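Local structure of transcriptional regulator, MarR family (Listeria monocytogenes str. 4b, 2QWW) at the interface of chains A and B. The protein represses transcription as a multiple antibiotic-resistance repressor of the MarR type, probably by binding operator DNA as a winged-helix homodimer. Coordinates in Å, arbitrary orientation; residue numbers count along the deposited sequence, not the author numbering. Chains: chain A/B, Transcriptional regulator, MarR family.

Contact 1: the interface of chains A and B. Residues chain A 19, 22, 139, 143; chain B 15, 19, 143, 146.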
# COMPACT_ATOMS: atom_id res chain seq x y z
N TYR A 19 -3.25 -9.65 8.31
CA TYR A 19 -2.33 -8.56 7.96
C TYR A 19 -2.91 -7.65 6.88
O TYR A 19 -2.80 -6.44 6.97
CB TYR A 19 -1.00 -9.10 7.44
CG TYR A 19 -0.01 -9.60 8.47
CD1 TYR A 19 0.13 -8.97 9.70
CD2 TYR A 19 0.87 -10.61 8.16
CE1 TYR A 19 1.07 -9.41 10.61
CE2 TYR A 19 1.81 -11.04 9.07
CZ TYR A 19 1.89 -10.44 10.29
OH TYR A 19 2.84 -10.85 11.19
N ILE A 22 -5.69 -5.50 8.43
CA ILE A 22 -5.11 -4.44 9.27
C ILE A 22 -4.53 -3.30 8.39
O ILE A 22 -4.56 -2.12 8.78
CB ILE A 22 -4.01 -5.01 10.22
CG1 ILE A 22 -4.66 -5.86 11.32
CG2 ILE A 22 -3.19 -3.89 10.85
CD1 ILE A 22 -3.68 -6.62 12.21
N LEU A 139 2.64 -9.69 21.00
CA LEU A 139 2.20 -9.19 19.68
C LEU A 139 3.38 -8.55 18.95
O LEU A 139 3.68 -8.88 17.80
CB LEU A 139 1.08 -8.14 19.86
CG LEU A 139 0.49 -7.47 18.61
CD1 LEU A 139 -0.18 -8.46 17.67
CD2 LEU A 139 -0.50 -6.41 19.05
N ASN A 143 5.41 -10.41 15.84
CA ASN A 143 5.40 -9.71 14.56
C ASN A 143 6.83 -9.31 14.12
O ASN A 143 7.21 -9.51 12.96
CB ASN A 143 4.46 -8.49 14.59
CG ASN A 143 2.99 -8.88 14.37
OD1 ASN A 143 2.67 -9.62 13.46
ND2 ASN A 143 2.12 -8.37 15.20
N LEU B 15 5.20 -1.46 16.73
CA LEU B 15 4.23 -2.31 16.06
C LEU B 15 3.89 -1.78 14.67
O LEU B 15 3.84 -2.55 13.71
CB LEU B 15 2.95 -2.46 16.91
CG LEU B 15 1.87 -3.40 16.40
CD1 LEU B 15 2.42 -4.81 16.17
CD2 LEU B 15 0.65 -3.45 17.32
N TYR B 19 4.52 -3.72 11.17
CA TYR B 19 3.48 -3.98 10.17
C TYR B 19 3.81 -3.32 8.81
O TYR B 19 3.65 -3.93 7.75
CB TYR B 19 2.10 -3.46 10.63
CG TYR B 19 1.37 -4.23 11.71
CD1 TYR B 19 1.34 -5.62 11.71
CD2 TYR B 19 0.57 -3.57 12.64
CE1 TYR B 19 0.61 -6.30 12.67
CE2 TYR B 19 -0.16 -4.25 13.59
CZ TYR B 19 -0.14 -5.62 13.59
OH TYR B 19 -0.85 -6.35 14.52
N ASN B 143 -2.88 -10.96 16.34
CA ASN B 143 -3.16 -10.09 15.20
C ASN B 143 -4.66 -10.05 14.92
O ASN B 143 -5.19 -8.98 14.65
CB ASN B 143 -2.41 -10.52 13.93
CG ASN B 143 -0.96 -10.12 13.94
OD1 ASN B 143 -0.60 -9.02 14.37
ND2 ASN B 143 -0.11 -10.99 13.43
N VAL B 146 -6.24 -7.78 17.32
CA VAL B 146 -5.97 -6.41 16.92
C VAL B 146 -6.94 -6.00 15.81
O VAL B 146 -7.58 -4.98 15.90
CB VAL B 146 -4.49 -6.24 16.46
CG1 VAL B 146 -4.27 -4.92 15.74
CG2 VAL B 146 -3.54 -6.38 17.63
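A:Leu139 sets its CD2 methyl against both B:Leu15 and B:Val146, 3.6 Å from CD2 of B:Leu15 and a tight 3.4 Å from CG2 of B:Val146. CG lies anti to the backbone N (chi1 179°), which carries the fork to the partner; there CD1 faces the amide oxygen OD1 of B:Asn143. Beside this cluster A:Ile22 crosses B:Tyr19 at about a right angle: CG2 lies over one ring face towards the rim, CD1 near the hydroxyl, while B:Leu15 CD1 lies over the opposite face, also towards the rim. A:Tyr19 CE1 and B:Tyr19 CE1 come within 3.8 Å, the side chains crossing at about a right angle. The polar part is a reciprocal amide pair on helices 133-150. B:Asn143 ND2 gives an N-H to A:Asn143 OD1 at 3.1 Å, in the carbonyl plane and on a lone pair; A:Asn143 ND2 returns a bond to B:Asn143 OD1 at 2.9 Å, tilted 16° from that carbonyl plane. Each OD1 accepts from more than one donor, the tyrosine hydroxyl of its own chain as well as the partner amide, which helps fix the amide's rotation. A:Tyr19 OH stands 2.6 Å from A:Asn143 OD1, which lies at the tyrosine ring edge, in its plane.

Contact 2: the interface of chains A and B. Residues chain A 128, 136, 140; chain B 8, 11, 14-15.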
# COMPACT_ATOMS: atom_id res chain seq x y z
N PHE A 128 -4.91 -1.33 22.52
CA PHE A 128 -4.06 -1.66 23.66
C PHE A 128 -4.79 -1.69 24.99
O PHE A 128 -4.41 -2.45 25.87
CB PHE A 128 -2.88 -0.68 23.74
CG PHE A 128 -1.69 -1.05 22.90
CD1 PHE A 128 -1.83 -1.76 21.71
CD2 PHE A 128 -0.44 -0.60 23.24
CE1 PHE A 128 -0.75 -2.08 20.95
CE2 PHE A 128 0.65 -0.90 22.47
CZ PHE A 128 0.49 -1.66 21.31
N ILE A 136 0.48 -7.57 24.61
CA ILE A 136 1.11 -6.51 23.87
C ILE A 136 2.58 -6.82 23.59
O ILE A 136 3.05 -6.59 22.48
CB ILE A 136 1.01 -5.18 24.63
CG1 ILE A 136 -0.44 -4.71 24.70
CG2 ILE A 136 1.84 -4.13 23.94
CD1 ILE A 136 -0.63 -3.50 25.58
N ILE A 140 4.05 -7.64 19.66
CA ILE A 140 5.21 -6.94 19.13
C ILE A 140 6.37 -7.88 18.85
O ILE A 140 6.99 -7.78 17.80
CB ILE A 140 5.69 -5.83 20.09
CG1 ILE A 140 4.65 -4.72 20.19
CG2 ILE A 140 7.02 -5.21 19.59
CD1 ILE A 140 4.95 -3.69 21.25
N ASP B 8 3.36 2.79 26.10
CA ASP B 8 2.38 2.34 25.13
C ASP B 8 2.65 2.97 23.79
O ASP B 8 2.48 2.32 22.77
CB ASP B 8 0.95 2.60 25.61
CG ASP B 8 0.52 1.62 26.69
OD1 ASP B 8 1.41 0.99 27.30
OD2 ASP B 8 -0.69 1.47 26.92
N ASN B 11 5.68 1.36 22.11
CA ASN B 11 5.24 0.05 21.67
C ASN B 11 4.42 0.17 20.40
O ASN B 11 4.63 -0.63 19.48
CB ASN B 11 4.49 -0.69 22.78
CG ASN B 11 5.41 -1.44 23.70
OD1 ASN B 11 6.45 -1.93 23.28
ND2 ASN B 11 5.03 -1.56 24.96
N GLU B 14 6.69 0.80 17.37
CA GLU B 14 7.38 -0.44 17.02
C GLU B 14 6.45 -1.36 16.27
O GLU B 14 6.84 -1.97 15.29
CB GLU B 14 7.91 -1.12 18.29
CG GLU B 14 9.03 -0.37 18.99
N LEU B 15 5.20 -1.46 16.73
CA LEU B 15 4.23 -2.31 16.06
C LEU B 15 3.89 -1.78 14.67
O LEU B 15 3.84 -2.55 13.71
CB LEU B 15 2.95 -2.46 16.91
CG LEU B 15 1.87 -3.40 16.40
CD1 LEU B 15 2.42 -4.81 16.17
CD2 LEU B 15 0.65 -3.45 17.32
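Helix 8-37 of chain B, through its first turns, packs against helices 118-128 and 133-150 of chain A, where B:Asn11 meets A:Ile140 and A:Phe128. The A:Ile140 branch crosses the asparagine at about a right angle: its CD1 methyl presses on the amide, 3.4 Å from B:Asn11 CG, and also touches CB. CG1 of this isoleucine sits beside the backbone N (chi1 -67°), and its extended continuation to CD1 (chi2 172°) carries the methyl to the amide. A:Phe128 meets the same asparagine with its rim, CE2 standing 3.9 Å from B:Asn11 CB, which lies at the ring edge in the plane of the ring; ring and amide planes are 58° apart. CE2 also faces the backbone carbonyl of B:Asp8, 3.7 Å from its O. Elsewhere on the rim, CE1 approaches CD2 of B:Leu15 at 4.1 Å, the two side chains passing in opposite directions. A:Ile136, itself at the margin of the contact, places CG1 over the centre of the phenylalanine face, 4.2 Å above its plane, and probably helps hold the ring edge-on to chain B. By seating the start of one subunit's first helix on the last two helices of the other, the patch probably helps hold the dimer together.

Contact 3: the interface of chains A and B. Residues chain A 22, 120-121, 124; chain B 12, 15-16, 146, 150.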
# COMPACT_ATOMS: atom_id res chain seq x y z
N ILE A 22 -5.69 -5.50 8.43
CA ILE A 22 -5.11 -4.44 9.27
C ILE A 22 -4.53 -3.30 8.39
O ILE A 22 -4.56 -2.12 8.78
CB ILE A 22 -4.01 -5.01 10.22
CG1 ILE A 22 -4.66 -5.86 11.32
CG2 ILE A 22 -3.19 -3.89 10.85
CD1 ILE A 22 -3.68 -6.62 12.21
N MSE A 120 -3.90 6.96 13.75
CA MSE A 120 -3.59 5.54 13.84
C MSE A 120 -3.17 5.23 15.26
O MSE A 120 -3.51 4.20 15.81
CB MSE A 120 -2.43 5.18 12.89
CG MSE A 120 -2.11 3.71 12.81
SE MSE A 120 -3.59 2.78 12.03
CE MSE A 120 -3.42 1.14 12.70
N TYR A 121 -2.39 6.14 15.83
CA TYR A 121 -1.95 6.01 17.21
C TYR A 121 -3.11 5.98 18.18
O TYR A 121 -3.17 5.07 19.01
CB TYR A 121 -0.97 7.11 17.58
CG TYR A 121 0.45 6.81 17.17
CD1 TYR A 121 0.86 6.94 15.86
CD2 TYR A 121 1.39 6.40 18.12
CE1 TYR A 121 2.16 6.67 15.48
CE2 TYR A 121 2.70 6.14 17.75
CZ TYR A 121 3.07 6.27 16.43
OH TYR A 121 4.35 6.00 16.04
N MSE A 124 -4.83 2.72 17.98
CA MSE A 124 -4.07 1.62 18.56
C MSE A 124 -4.02 1.71 20.10
O MSE A 124 -3.81 0.71 20.78
CB MSE A 124 -2.66 1.59 17.98
CG MSE A 124 -2.04 0.21 18.00
SE MSE A 124 -2.98 -1.09 16.83
CE MSE A 124 -2.68 -0.46 15.36
N ILE B 12 3.53 1.17 20.33
CA ILE B 12 2.68 1.39 19.15
C ILE B 12 3.54 1.68 17.92
O ILE B 12 3.32 1.10 16.86
CB ILE B 12 1.60 2.49 19.41
CG1 ILE B 12 0.52 1.96 20.36
CG2 ILE B 12 0.91 2.93 18.13
CD1 ILE B 12 -0.31 3.07 21.06
N LEU B 15 5.20 -1.46 16.73
CA LEU B 15 4.23 -2.31 16.06
C LEU B 15 3.89 -1.78 14.67
O LEU B 15 3.84 -2.55 13.71
CB LEU B 15 2.95 -2.46 16.91
CG LEU B 15 1.87 -3.40 16.40
CD1 LEU B 15 2.42 -4.81 16.17
CD2 LEU B 15 0.65 -3.45 17.32
N LEU B 16 3.67 -0.48 14.56
CA LEU B 16 3.32 0.13 13.28
C LEU B 16 4.48 0.07 12.30
O LEU B 16 4.28 -0.18 11.12
CB LEU B 16 2.79 1.55 13.45
CG LEU B 16 1.51 1.73 14.28
CD1 LEU B 16 1.05 3.14 14.14
CD2 LEU B 16 0.39 0.77 13.87
N VAL B 146 -6.24 -7.78 17.32
CA VAL B 146 -5.97 -6.41 16.92
C VAL B 146 -6.94 -6.00 15.81
O VAL B 146 -7.58 -4.98 15.90
CB VAL B 146 -4.49 -6.24 16.46
CG1 VAL B 146 -4.27 -4.92 15.74
CG2 VAL B 146 -3.54 -6.38 17.63
N LEU B 150 -9.83 -3.22 16.13
CA LEU B 150 -9.79 -2.08 15.22
C LEU B 150 -11.12 -1.91 14.53
O LEU B 150 -11.59 -0.79 14.36
CB LEU B 150 -8.68 -2.22 14.18
CG LEU B 150 -7.23 -1.92 14.56
CD1 LEU B 150 -6.32 -2.25 13.41
CD2 LEU B 150 -7.03 -0.48 14.94
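B:Leu16 and B:Ile12, one turn apart on helix 8-37, pack against A:Met120, A:Tyr121 and A:Met124 of helix 118-128; both methionines are selenomethionine. B:Leu16 divides its fork: CD1 presses tightly on A:Met120 CG at 3.5 Å and also nears A:Tyr121 CE1, 3.9 Å away, whereas CD2 meets the A:Met124 methyl CE at 3.6 Å. The B:Ile12 branch methyl CG2 lies over the face of the A:Tyr121 ring, 3.9 Å from its centroid, as a CH-pi contact displaced towards CD2 and CE2. The other arm of the isoleucine, CG1, runs beside A:Met124 in the opposite direction, 3.9 Å from CG of the selenomethionine. Bends at chi2 and chi3 (both 66°) curl the A:Met124 chain, bringing its CE methyl to the leucine while CB and CG remain against the isoleucine. Further out, B:Val146 and B:Leu150 extend the apolar surface along helix 133-150; B:Leu150 CD1 is 4.4 Å from A:Ile22 CG2. B:Leu15 borders the same cluster, its CD2 at 4.4 Å from A:Met124 SE. This selenium also faces B:Val146, with the CG1 methyl 4.2 Å away.

The three contacts are neighbouring parts of one largely apolar interface with a polar amide pair in contact 1: the C-alpha centres of contacts 1 and 3 lie about 7 Å apart, of contacts 2 and 3 about 8 Å, and of contacts 1 and 2 about 9 Å. B:Leu15 belongs to all three, while A:Ile22 and B:Val146 join contact 1 to contact 3. Helix 8-37 of chain B runs through each, meeting helix 133-150 of chain A in contacts 1 and 2 and helix 118-128 in contacts 2 and 3. Two-fold symmetry repeats the set, interlocking the terminal helices into the dimerisation region typical of MarR proteins.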